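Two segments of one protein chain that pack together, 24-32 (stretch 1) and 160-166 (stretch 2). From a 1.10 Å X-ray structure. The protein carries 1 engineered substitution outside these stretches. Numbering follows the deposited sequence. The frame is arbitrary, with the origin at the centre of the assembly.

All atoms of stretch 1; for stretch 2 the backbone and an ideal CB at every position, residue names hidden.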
ATOM      1  N   GLY A  24      -0.511   1.907   1.778  1.00  6.47           N
ATOM      2  CA  GLY A  24       0.465   1.597   2.810  1.00  7.29           C
ATOM      3  C   GLY A  24       0.094   2.065   4.206  1.00  6.35           C
ATOM      4  O   GLY A  24      -1.007   2.573   4.436  1.00  6.46           O
ATOM      5  N   LEU A  25       1.023   1.897   5.143  1.00  6.49           N
ATOM      6  CA  LEU A  25       0.796   2.276   6.532  1.00  6.03           C
ATOM      7  C   LEU A  25       0.344   3.727   6.686  1.00  6.27           C
ATOM      8  O   LEU A  25       0.917   4.642   6.086  1.00  6.24           O
ATOM      9  CB  LEU A  25       2.066   2.037   7.356  1.00  6.65           C
ATOM     10  CG  LEU A  25       1.953   2.294   8.864  1.00  6.67           C
ATOM     11  CD1 LEU A  25       0.941   1.344   9.501  1.00  7.74           C
ATOM     12  CD2 LEU A  25       3.319   2.120   9.502  1.00  7.40           C
ATOM     13  N   PHE A  26      -0.692   3.910   7.505  1.00  6.22           N
ATOM     14  CA  PHE A  26      -1.302   5.208   7.793  1.00  6.36           C
ATOM     15  C   PHE A  26      -2.059   5.782   6.599  1.00  5.98           C
ATOM     16  O   PHE A  26      -2.524   6.919   6.645  1.00  7.35           O
ATOM     17  CB  PHE A  26      -0.261   6.226   8.286  1.00  6.76           C
ATOM     18  CG  PHE A  26       0.364   5.875   9.612  1.00  6.96           C
ATOM     19  CD1 PHE A  26      -0.424   5.653  10.742  1.00  8.21           C
ATOM     20  CD2 PHE A  26       1.747   5.781   9.735  1.00  7.53           C
ATOM     21  CE1 PHE A  26       0.162   5.343  11.971  1.00 10.38           C
ATOM     22  CE2 PHE A  26       2.337   5.473  10.958  1.00  9.01           C
ATOM     23  CZ  PHE A  26       1.545   5.255  12.076  1.00  9.26           C
ATOM     24  N   GLY A  27      -2.193   4.990   5.540  1.00  5.84           N
ATOM     25  CA  GLY A  27      -2.918   5.448   4.368  1.00  6.46           C
ATOM     26  C   GLY A  27      -4.381   5.042   4.389  1.00  6.03           C
ATOM     27  O   GLY A  27      -4.905   4.575   5.406  1.00  6.39           O
ATOM     28  N   SER A  28      -5.039   5.228   3.247  1.00  6.63           N
ATOM     29  CA  SER A  28      -6.450   4.900   3.074  1.00  6.31           C
ATOM     30  C   SER A  28      -6.672   4.646   1.587  1.00  6.11           C
ATOM     31  O   SER A  28      -5.780   4.902   0.772  1.00  6.29           O
ATOM     32  CB  SER A  28      -7.330   6.054   3.544  1.00  7.17           C
ATOM     33  OG  SER A  28      -7.094   7.203   2.752  1.00  9.72           O
ATOM     34  N   LEU A  29      -7.864   4.178   1.232  1.00  6.61           N
ATOM     35  CA  LEU A  29      -8.148   3.842  -0.159  1.00  7.39           C
ATOM     36  C   LEU A  29      -7.992   4.973  -1.165  1.00  7.81           C
ATOM     37  O   LEU A  29      -7.870   4.718  -2.361  1.00  9.31           O
ATOM     38  CB  LEU A  29      -9.536   3.199  -0.279  1.00  7.95           C
ATOM     39  CG  LEU A  29     -10.802   4.002   0.029  1.00  8.95           C
ATOM     40  CD1 LEU A  29     -11.116   4.955  -1.114  1.00 10.73           C
ATOM     41  CD2 LEU A  29     -11.959   3.037   0.232  1.00  9.86           C
ATOM     42  N   ASP A  30      -7.991   6.213  -0.698  1.00  7.85           N
ATOM     43  CA  ASP A  30      -7.809   7.333  -1.606  1.00  9.88           C
ATOM     44  C   ASP A  30      -6.347   7.512  -2.030  1.00  9.28           C
ATOM     45  O   ASP A  30      -6.075   8.136  -3.056  1.00  8.80           O
ATOM     46  CB  ASP A  30      -8.301   8.628  -0.952  1.00 14.53           C
ATOM     47  CG  ASP A  30      -9.780   8.876  -1.181  1.00 19.46           C
ATOM     48  OD1 ASP A  30     -10.474   7.964  -1.677  1.00 23.71           O
ATOM     49  OD2 ASP A  30     -10.250   9.989  -0.860  1.00 23.04           O
ATOM     50  N   ASN A  31      -5.406   6.944  -1.277  1.00  8.75           N
ATOM     51  CA  ASN A  31      -3.997   7.161  -1.597  1.00  7.87           C
ATOM     52  C   ASN A  31      -3.488   6.718  -2.961  1.00  8.37           C
ATOM     53  O   ASN A  31      -2.586   7.352  -3.505  1.00  8.19           O
ATOM     54  CB  ASN A  31      -3.089   6.586  -0.510  1.00  8.60           C
ATOM     55  CG  ASN A  31      -1.699   7.200  -0.550  1.00  9.47           C
ATOM     56  OD1 ASN A  31      -1.537   8.412  -0.380  1.00 10.99           O
ATOM     57  ND2 ASN A  31      -0.694   6.375  -0.788  1.00  8.18           N
ATOM     58  N   LEU A  32      -4.027   5.637  -3.516  1.00  8.51           N
ATOM     59  CA  LEU A  32      -3.594   5.206  -4.844  1.00  8.85           C
ATOM     60  C   LEU A  32      -4.625   5.626  -5.886  1.00  8.81           C
ATOM     61  O   LEU A  32      -4.647   5.103  -7.001  1.00  8.89           O
ATOM     62  CB  LEU A  32      -3.370   3.691  -4.886  1.00  9.49           C
ATOM     63  CG  LEU A  32      -2.049   3.185  -4.292  1.00 11.84           C
ATOM     64  CD1 LEU A  32      -1.941   3.561  -2.825  1.00 15.84           C
ATOM     65  CD2 LEU A  32      -1.964   1.676  -4.463  1.00 13.86           C
ATOM     66  N   UNK A 160       0.568  16.155   5.223  1.00  9.71           N
ATOM     67  CA  UNK A 160      -0.682  16.212   4.471  1.00  9.67           C
ATOM     68  C   UNK A 160      -1.236  14.824   4.174  1.00  9.27           C
ATOM     69  O   UNK A 160      -2.450  14.625   4.175  1.00  9.39           O
ATOM     70  CB  UNK A 160      -0.472  16.976   3.162  1.00  9.67           C
ATOM     71  N   UNK A 161      -0.350  13.866   3.924  1.00  9.11           N
ATOM     72  CA  UNK A 161      -0.760  12.491   3.659  1.00  8.28           C
ATOM     73  C   UNK A 161      -1.477  11.945   4.893  1.00  7.64           C
ATOM     74  O   UNK A 161      -2.571  11.389   4.795  1.00  7.33           O
ATOM     75  CB  UNK A 161       0.442  11.618   3.293  1.00  8.28           C
ATOM     76  N   UNK A 162      -0.861  12.114   6.057  1.00  7.86           N
ATOM     77  CA  UNK A 162      -1.453  11.638   7.300  1.00  7.66           C
ATOM     78  C   UNK A 162      -2.795  12.305   7.575  1.00  8.26           C
ATOM     79  O   UNK A 162      -3.745  11.650   8.003  1.00  8.52           O
ATOM     80  CB  UNK A 162      -0.497  11.886   8.469  1.00  7.66           C
ATOM     81  N   UNK A 163      -2.872  13.607   7.317  1.00  8.58           N
ATOM     82  CA  UNK A 163      -4.096  14.356   7.565  1.00  9.65           C
ATOM     83  C   UNK A 163      -5.289  13.912   6.724  1.00  8.82           C
ATOM     84  O   UNK A 163      -6.432  14.236   7.052  1.00  9.35           O
ATOM     85  CB  UNK A 163      -3.835  15.843   7.315  1.00  9.65           C
ATOM     86  N   UNK A 164      -5.039  13.173   5.648  1.00  9.48           N
ATOM     87  CA  UNK A 164      -6.137  12.675   4.830  1.00  9.43           C
ATOM     88  C   UNK A 164      -6.982  11.757   5.710  1.00  9.47           C
ATOM     89  O   UNK A 164      -8.167  11.549   5.449  1.00 11.22           O
ATOM     90  CB  UNK A 164      -5.627  11.945   3.586  1.00  9.43           C
ATOM     91  N   UNK A 165      -6.361  11.216   6.758  1.00  8.90           N
ATOM     92  CA  UNK A 165      -7.044  10.319   7.681  1.00  9.66           C
ATOM     93  C   UNK A 165      -7.521  11.009   8.957  1.00  9.74           C
ATOM     94  O   UNK A 165      -7.931  10.343   9.907  1.00  9.96           O
ATOM     95  CB  UNK A 165      -6.115   9.160   8.047  1.00  9.66           C
ATOM     96  N   UNK A 166      -7.458  12.337   8.989  1.00  9.77           N
ATOM     97  CA  UNK A 166      -7.920  13.079  10.156  1.00 11.55           C
ATOM     98  C   UNK A 166      -9.285  13.648   9.787  1.00 12.22           C
ATOM     99  O   UNK A 166      -9.383  14.570   8.980  1.00 12.68           O
ATOM    100  CB  UNK A 166      -6.937  14.177  10.565  1.00 11.55           C
TER

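Position 160 has helical backbone angles, and its CB has nothing of stretch 1 within 5.5 Å. Stretch 1 therefore sets no demand here, and many side chains would suit. The residue is Q160, which makes no contact with stretch 1.

Position 161 is helical too, with CA-to-CB sideways to stretch 1. The ideal CB lies 5.3 Å from N31 OD1, so a short side chain would leave space. Ahead lie the turn from G24 to G27, with the carbonyls of L25 and F26, and the amide of N31. A long or flat side chain could reach them, apolar or with a polar end. The residue is F161, at chi1 t. Its tip fits against the turn: CZ is 3.5 Å from G27 CA, 3.6 Å from F26 O and 3.6 Å from L25 O. The L25 carbonyl oxygen sits at the ring edge, near its plane, where aromatic hydrogens point. G27 has no side chain, and an ideal CB there would come within 3.5 Å of F161 CZ. Farther back on the ring, F161 CD1 is 3.5 Å from N31 OD1. F161 covers more of this contact than any other residue.

Position 162 again points sideways, and its CB has nothing of stretch 1 within 5.5 Å. The side chain of F26 is the apolar surface on offer. A branched or long apolar residue could bridge the gap; leucine, isoleucine or methionine would be reasonable. The residue is L162, at chi1 m and chi2 t. This brings CD2 to 3.5 Å from F26 CB, an apolar contact.

Position 163 is out of reach, so stretch 1 does not restrict it. The residue is L163, which begins the type I turn ending at 166.

Position 164 points toward stretch 1, but its ideal CB is 5.0 Å from S28 OG. Small or flexible polar residues would suit. The residue is K164, which makes no close contact with stretch 1.

Position 165 also points toward stretch 1. Its CB lies 4.5 Å from F26 O and 5.4 Å from G27 O, two acceptors that favour a small polar side chain. The residue is S165. Its OG stays 3.7 Å from F26 O, with no direct hydrogen bond. Two waters fill the gap. Water 1 accepts from S165 OG and donates to F26 O and F161 O. Water 2 donates to S165 OG and to G27 O.

Position 166 is out of reach, with extended backbone angles. Stretch 1 leaves the choice open. The residue is F166.

Stretch 2 160-166: QFLLKSF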
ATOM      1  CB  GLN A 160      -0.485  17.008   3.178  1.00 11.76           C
ATOM      2  CG  GLN A 160      -0.139  18.472   3.429  1.00 13.60           C
ATOM      3  CD  GLN A 160      -1.214  19.206   4.216  1.00 14.47           C
ATOM      4  OE1 GLN A 160      -0.921  20.123   4.984  1.00 17.34           O
ATOM      5  NE2 GLN A 160      -2.467  18.814   4.016  1.00 15.33           N
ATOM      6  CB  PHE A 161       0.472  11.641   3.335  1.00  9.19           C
ATOM      7  CG  PHE A 161       0.278  10.169   3.564  1.00  8.87           C
ATOM      8  CD1 PHE A 161      -0.609   9.430   2.785  1.00  8.56           C
ATOM      9  CD2 PHE A 161       0.984   9.521   4.572  1.00  8.54           C
ATOM     10  CE1 PHE A 161      -0.787   8.066   3.013  1.00  9.01           C
ATOM     11  CE2 PHE A 161       0.814   8.159   4.806  1.00  9.11           C
ATOM     12  CZ  PHE A 161      -0.075   7.431   4.023  1.00  8.53           C
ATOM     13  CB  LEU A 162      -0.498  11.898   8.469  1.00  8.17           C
ATOM     14  CG  LEU A 162       0.824  11.125   8.426  1.00  7.33           C
ATOM     15  CD1 LEU A 162       1.753  11.640   9.510  1.00  9.86           C
ATOM     16  CD2 LEU A 162       0.561   9.635   8.598  1.00  8.69           C
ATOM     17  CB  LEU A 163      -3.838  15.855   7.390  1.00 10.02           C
ATOM     18  CG  LEU A 163      -2.979  16.464   8.503  1.00 11.89           C
ATOM     19  CD1 LEU A 163      -2.666  17.917   8.180  1.00 12.92           C
ATOM     20  CD2 LEU A 163      -3.717  16.361   9.834  1.00 12.72           C
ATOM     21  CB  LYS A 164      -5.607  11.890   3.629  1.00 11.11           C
ATOM     22  CG  LYS A 164      -4.870  12.727   2.597  1.00 13.73           C
ATOM     23  CD  LYS A 164      -5.800  13.709   1.908  1.00 17.52           C
ATOM     24  CE  LYS A 164      -5.089  14.434   0.776  1.00 19.21           C
ATOM     25  NZ  LYS A 164      -6.027  15.295   0.004  1.00 23.88           N
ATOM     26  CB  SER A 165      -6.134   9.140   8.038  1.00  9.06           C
ATOM     27  OG  SER A 165      -5.994   8.256   6.940  1.00  8.74           O
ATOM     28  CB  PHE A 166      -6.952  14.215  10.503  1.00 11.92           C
ATOM     29  CG  PHE A 166      -7.229  14.859  11.833  1.00 12.37           C
ATOM     30  CD1 PHE A 166      -7.094  14.131  13.011  1.00 13.89           C
ATOM     31  CD2 PHE A 166      -7.641  16.185  11.910  1.00 14.47           C
ATOM     32  CE1 PHE A 166      -7.365  14.711  14.248  1.00 14.94           C
ATOM     33  CE2 PHE A 166      -7.916  16.777  13.145  1.00 14.98           C
ATOM     34  CZ  PHE A 166      -7.777  16.038  14.314  1.00 15.30           C
TER
HETATM   35  O   HOH W   1      -3.836   8.925   5.371  1.00  8.19           O
HETATM   36  O   HOH W   2      -6.478   5.552   7.491  1.00  6.97           O
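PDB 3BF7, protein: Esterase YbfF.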